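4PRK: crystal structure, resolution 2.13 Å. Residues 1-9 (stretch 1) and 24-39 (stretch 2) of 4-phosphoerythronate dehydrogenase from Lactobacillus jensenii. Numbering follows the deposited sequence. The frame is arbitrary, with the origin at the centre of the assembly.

Stretch 1 (1-9) MKIAVFSPS
Stretch 2, residues 24-39: GCELKLIDESLSAENV

The two stretches form neighbouring parallel β-strands, residues 2-6 and 26-30, whose axes approach to 4.5 Å with their N-to-C directions 27° apart. The register is constant, K2 beside E26 through F6 beside I30, with CA-CA separations running from 4.5 Å between A4 CA and K28 CA to 5.1 Å between I3 CA and L27 CA. Together the stretches bury 890 Å², both sides summed.

Stretch 2 leaves a preceding helix at G24, whose positive phi (53/48) favours glycine. C25 is extended (-137/171, chi1 p) and turns its side chain toward stretch 1, its CB 4.0 Å from M1 CB. E26 begins the strand: its N donates to M1 O (2.8 Å) and its O accepts from I3 N (2.9 Å), so this residue supplies both rungs around K2, as expected of a parallel ladder. Its side chain (chi1 and chi2 t) runs alongside that of K2 (chi1 t), with E26 CD 3.5 Å from K2 CD. The charges are opposite, but the salt bridge from K2 NZ to E26 OE2 is long, at 4.0 Å.

L27 makes no backbone hydrogen bond to stretch 1; its CA instead lies 3.4 Å from I3 O in a CA-H...O contact. Its side chain (m, t) shares a sheet face with I3, V5 and L29, and L27 CD2 meets I3 CB at 4.0 Å and V5 CG2 at 3.9 Å. K28 resumes the ladder, its N donating to I3 O (3.0 Å) and its O receiving V5 N (2.8 Å). Its extended side chain (chi1 and chi2 t) lies on the other face, with K2, A4, E26, F6 and I30; K28 CD approaches K2 NZ to 4.2 Å. L29 (m, p) returns to the L27 face, where its CD1 is 4.2 Å from V5 CB and its CD2 is 3.9 Å from P8 CG.

I30 closes the strand pairing. Its N donates to V5 O (2.8 Å), while its O accepts a very short bond from S7 N (2.5 Å). Chi1 is m and chi2 98°, placing I30 CD1 3.7 Å from A4 CB and over one face of the F6 ring, 4.0 Å from the centroid.

Beyond the strand, D31 (-61/-40) turns the chain and E32 (-96/165) extends it again. Both side chains point away from stretch 1, but the backbone stays close: D31 O lies 3.1 Å from S7 CA, which has left the strand conformation at 56/54, and E32 O sits at the F6 ring edge, 3.5 Å from F6 CD2. S33 (-69/155, chi1 m) places its OG 3.6 Å from S7 CB. L34 (-60/137; t, p) completes the enclosure of F6 (chi1 m, chi2 90°): L34 CB covers the ring face opposite I30 CD1, also 4.0 Å from the centroid, and L34 CD1 is 3.7 Å from F6 CZ. The aromatic ring is thus held between two aliphatic side chains.

N38 (chi1 p) braces this segment from within, its ND2 donating to S33 O (2.6 Å) and its OD1 accepting from S35 N (2.5 Å).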

# COMPACT_ATOMS: atom_id res chain seq x y z
N MET A 1 34.58 -23.47 -14.65
CA MET A 1 34.30 -22.01 -14.53
C MET A 1 34.92 -21.43 -13.22
O MET A 1 34.41 -21.67 -12.12
CB MET A 1 32.77 -21.81 -14.63
CG MET A 1 32.34 -20.40 -15.03
SD MET A 1 32.98 -19.85 -16.63
CE MET A 1 33.26 -18.12 -16.30
N LYS A 2 36.02 -20.69 -13.36
CA LYS A 2 36.65 -19.97 -12.24
C LYS A 2 36.70 -18.44 -12.49
O LYS A 2 37.20 -17.96 -13.54
CB LYS A 2 38.06 -20.49 -11.99
CG LYS A 2 38.71 -19.98 -10.73
CD LYS A 2 39.43 -21.09 -9.96
CE LYS A 2 40.84 -21.38 -10.48
NZ LYS A 2 41.71 -21.98 -9.42
N ILE A 3 36.20 -17.68 -11.50
CA ILE A 3 36.14 -16.19 -11.57
C ILE A 3 36.91 -15.57 -10.38
O ILE A 3 36.62 -15.83 -9.21
CB ILE A 3 34.67 -15.67 -11.68
CG1 ILE A 3 33.95 -16.20 -12.97
CG2 ILE A 3 34.59 -14.15 -11.60
CD1 ILE A 3 34.35 -15.54 -14.27
N ALA A 4 37.94 -14.80 -10.68
CA ALA A 4 38.70 -14.16 -9.62
C ALA A 4 37.92 -13.00 -9.04
O ALA A 4 37.32 -12.23 -9.76
CB ALA A 4 40.04 -13.70 -10.13
N VAL A 5 37.95 -12.88 -7.72
CA VAL A 5 37.28 -11.80 -7.02
C VAL A 5 38.30 -11.00 -6.24
O VAL A 5 38.90 -11.50 -5.31
CB VAL A 5 36.26 -12.36 -6.03
CG1 VAL A 5 35.61 -11.25 -5.23
CG2 VAL A 5 35.22 -13.18 -6.77
N PHE A 6 38.44 -9.73 -6.58
CA PHE A 6 39.48 -8.92 -6.00
C PHE A 6 38.96 -8.09 -4.87
O PHE A 6 37.93 -7.47 -4.98
CB PHE A 6 40.10 -8.03 -7.07
CG PHE A 6 40.93 -8.79 -8.05
CD1 PHE A 6 40.36 -9.31 -9.19
CD2 PHE A 6 42.26 -9.03 -7.81
CE1 PHE A 6 41.12 -10.03 -10.08
CE2 PHE A 6 43.03 -9.74 -8.70
CZ PHE A 6 42.45 -10.24 -9.84
N SER A 7 39.69 -8.07 -3.77
CA SER A 7 39.33 -7.23 -2.65
C SER A 7 37.92 -7.41 -2.11
O SER A 7 37.14 -6.48 -2.04
CB SER A 7 39.55 -5.77 -3.03
OG SER A 7 39.35 -4.93 -1.93
N PRO A 8 37.56 -8.63 -1.75
CA PRO A 8 36.23 -8.77 -1.13
C PRO A 8 36.08 -8.14 0.26
O PRO A 8 37.01 -8.12 1.04
CB PRO A 8 36.04 -10.28 -1.05
CG PRO A 8 37.38 -10.78 -0.75
CD PRO A 8 38.20 -10.04 -1.73
N SER A 9 34.89 -7.61 0.54
CA SER A 9 34.52 -7.19 1.86
C SER A 9 34.34 -8.43 2.69
O SER A 9 34.19 -9.52 2.17
CB SER A 9 33.19 -6.45 1.84
OG SER A 9 32.10 -7.36 1.91
N GLY A 24 27.35 -22.66 -9.62
CA GLY A 24 28.15 -23.80 -10.03
C GLY A 24 29.43 -23.30 -10.68
O GLY A 24 29.77 -23.73 -11.78
N CYS A 25 30.10 -22.36 -10.03
CA CYS A 25 31.40 -21.90 -10.47
C CYS A 25 32.26 -21.77 -9.24
O CYS A 25 31.75 -21.85 -8.11
CB CYS A 25 31.28 -20.54 -11.18
SG CYS A 25 30.94 -19.19 -10.05
N GLU A 26 33.54 -21.54 -9.45
CA GLU A 26 34.48 -21.41 -8.36
C GLU A 26 34.90 -19.97 -8.30
O GLU A 26 35.11 -19.34 -9.34
CB GLU A 26 35.68 -22.28 -8.63
CG GLU A 26 36.78 -22.17 -7.58
CD GLU A 26 37.83 -23.27 -7.72
OE1 GLU A 26 37.68 -24.17 -8.59
OE2 GLU A 26 38.82 -23.21 -6.95
N LEU A 27 34.99 -19.43 -7.08
CA LEU A 27 35.45 -18.04 -6.89
C LEU A 27 36.82 -17.98 -6.21
O LEU A 27 36.94 -18.27 -5.04
CB LEU A 27 34.44 -17.18 -6.05
CG LEU A 27 33.05 -16.95 -6.68
CD1 LEU A 27 32.09 -16.21 -5.75
CD2 LEU A 27 33.12 -16.25 -8.03
N LYS A 28 37.81 -17.50 -6.96
CA LYS A 28 39.15 -17.27 -6.41
C LYS A 28 39.31 -15.90 -5.79
O LYS A 28 39.43 -14.88 -6.51
CB LYS A 28 40.20 -17.46 -7.51
CG LYS A 28 41.65 -17.25 -7.07
CD LYS A 28 42.57 -18.10 -7.94
CE LYS A 28 43.93 -17.46 -8.19
NZ LYS A 28 44.60 -18.21 -9.30
N LEU A 29 39.37 -15.86 -4.46
CA LEU A 29 39.36 -14.57 -3.78
C LEU A 29 40.72 -14.03 -3.60
O LEU A 29 41.49 -14.67 -2.96
CB LEU A 29 38.74 -14.67 -2.41
CG LEU A 29 37.23 -14.52 -2.53
CD1 LEU A 29 36.58 -15.58 -3.42
CD2 LEU A 29 36.68 -14.55 -1.11
N ILE A 30 40.97 -12.84 -4.09
CA ILE A 30 42.21 -12.12 -3.77
C ILE A 30 41.96 -10.90 -2.84
O ILE A 30 41.08 -10.04 -3.12
CB ILE A 30 42.91 -11.66 -5.06
CG1 ILE A 30 43.15 -12.86 -6.01
CG2 ILE A 30 44.21 -10.95 -4.72
CD1 ILE A 30 42.11 -13.02 -7.11
N ASP A 31 42.73 -10.83 -1.74
CA ASP A 31 42.49 -9.84 -0.69
C ASP A 31 42.61 -8.43 -1.20
O ASP A 31 41.83 -7.55 -0.83
CB ASP A 31 43.46 -10.01 0.47
CG ASP A 31 43.21 -11.27 1.23
OD1 ASP A 31 42.33 -12.06 0.83
OD2 ASP A 31 43.88 -11.46 2.25
N GLU A 32 43.59 -8.21 -2.07
CA GLU A 32 43.82 -6.89 -2.60
C GLU A 32 43.17 -6.65 -3.94
O GLU A 32 42.80 -7.60 -4.67
CB GLU A 32 45.34 -6.58 -2.69
CG GLU A 32 45.85 -5.75 -1.53
CD GLU A 32 44.83 -4.70 -1.12
OE1 GLU A 32 44.21 -4.88 -0.04
OE2 GLU A 32 44.60 -3.74 -1.90
N SER A 33 43.11 -5.38 -4.29
CA SER A 33 42.65 -4.95 -5.58
C SER A 33 43.65 -5.33 -6.66
O SER A 33 44.83 -5.52 -6.42
CB SER A 33 42.42 -3.45 -5.58
OG SER A 33 41.32 -3.12 -4.77
N LEU A 34 43.14 -5.47 -7.88
CA LEU A 34 43.96 -5.89 -8.97
C LEU A 34 45.09 -4.90 -9.16
O LEU A 34 44.89 -3.70 -9.09
CB LEU A 34 43.11 -5.96 -10.24
CG LEU A 34 43.77 -6.19 -11.59
CD1 LEU A 34 44.20 -7.64 -11.72
CD2 LEU A 34 42.79 -5.83 -12.68
N SER A 35 46.28 -5.43 -9.37
CA SER A 35 47.46 -4.61 -9.60
C SER A 35 48.50 -5.43 -10.32
O SER A 35 48.40 -6.64 -10.40
CB SER A 35 48.00 -4.04 -8.29
OG SER A 35 49.00 -4.87 -7.72
N ALA A 36 49.54 -4.77 -10.80
CA ALA A 36 50.57 -5.45 -11.54
C ALA A 36 51.12 -6.52 -10.62
O ALA A 36 51.56 -7.57 -11.08
CB ALA A 36 51.66 -4.48 -11.93
N GLU A 37 51.10 -6.24 -9.33
CA GLU A 37 51.55 -7.18 -8.32
C GLU A 37 50.75 -8.48 -8.26
O GLU A 37 51.32 -9.53 -8.02
CB GLU A 37 51.53 -6.52 -6.94
CG GLU A 37 52.63 -5.51 -6.71
CD GLU A 37 52.14 -4.25 -6.02
OE1 GLU A 37 50.94 -4.18 -5.71
OE2 GLU A 37 52.96 -3.34 -5.78
N ASN A 38 49.44 -8.40 -8.43
CA ASN A 38 48.61 -9.61 -8.36
C ASN A 38 47.97 -10.16 -9.64
O ASN A 38 47.22 -11.12 -9.59
CB ASN A 38 47.54 -9.46 -7.27
CG ASN A 38 46.70 -8.21 -7.43
OD1 ASN A 38 46.37 -7.80 -8.53
ND2 ASN A 38 46.33 -7.61 -6.32
N VAL A 39 48.27 -9.57 -10.79
CA VAL A 39 47.56 -9.92 -12.02
C VAL A 39 47.72 -11.38 -12.48
O VAL A 39 46.80 -11.95 -13.04
CB VAL A 39 47.87 -8.95 -13.16
CG1 VAL A 39 47.14 -9.37 -14.42
CG2 VAL A 39 47.45 -7.56 -12.76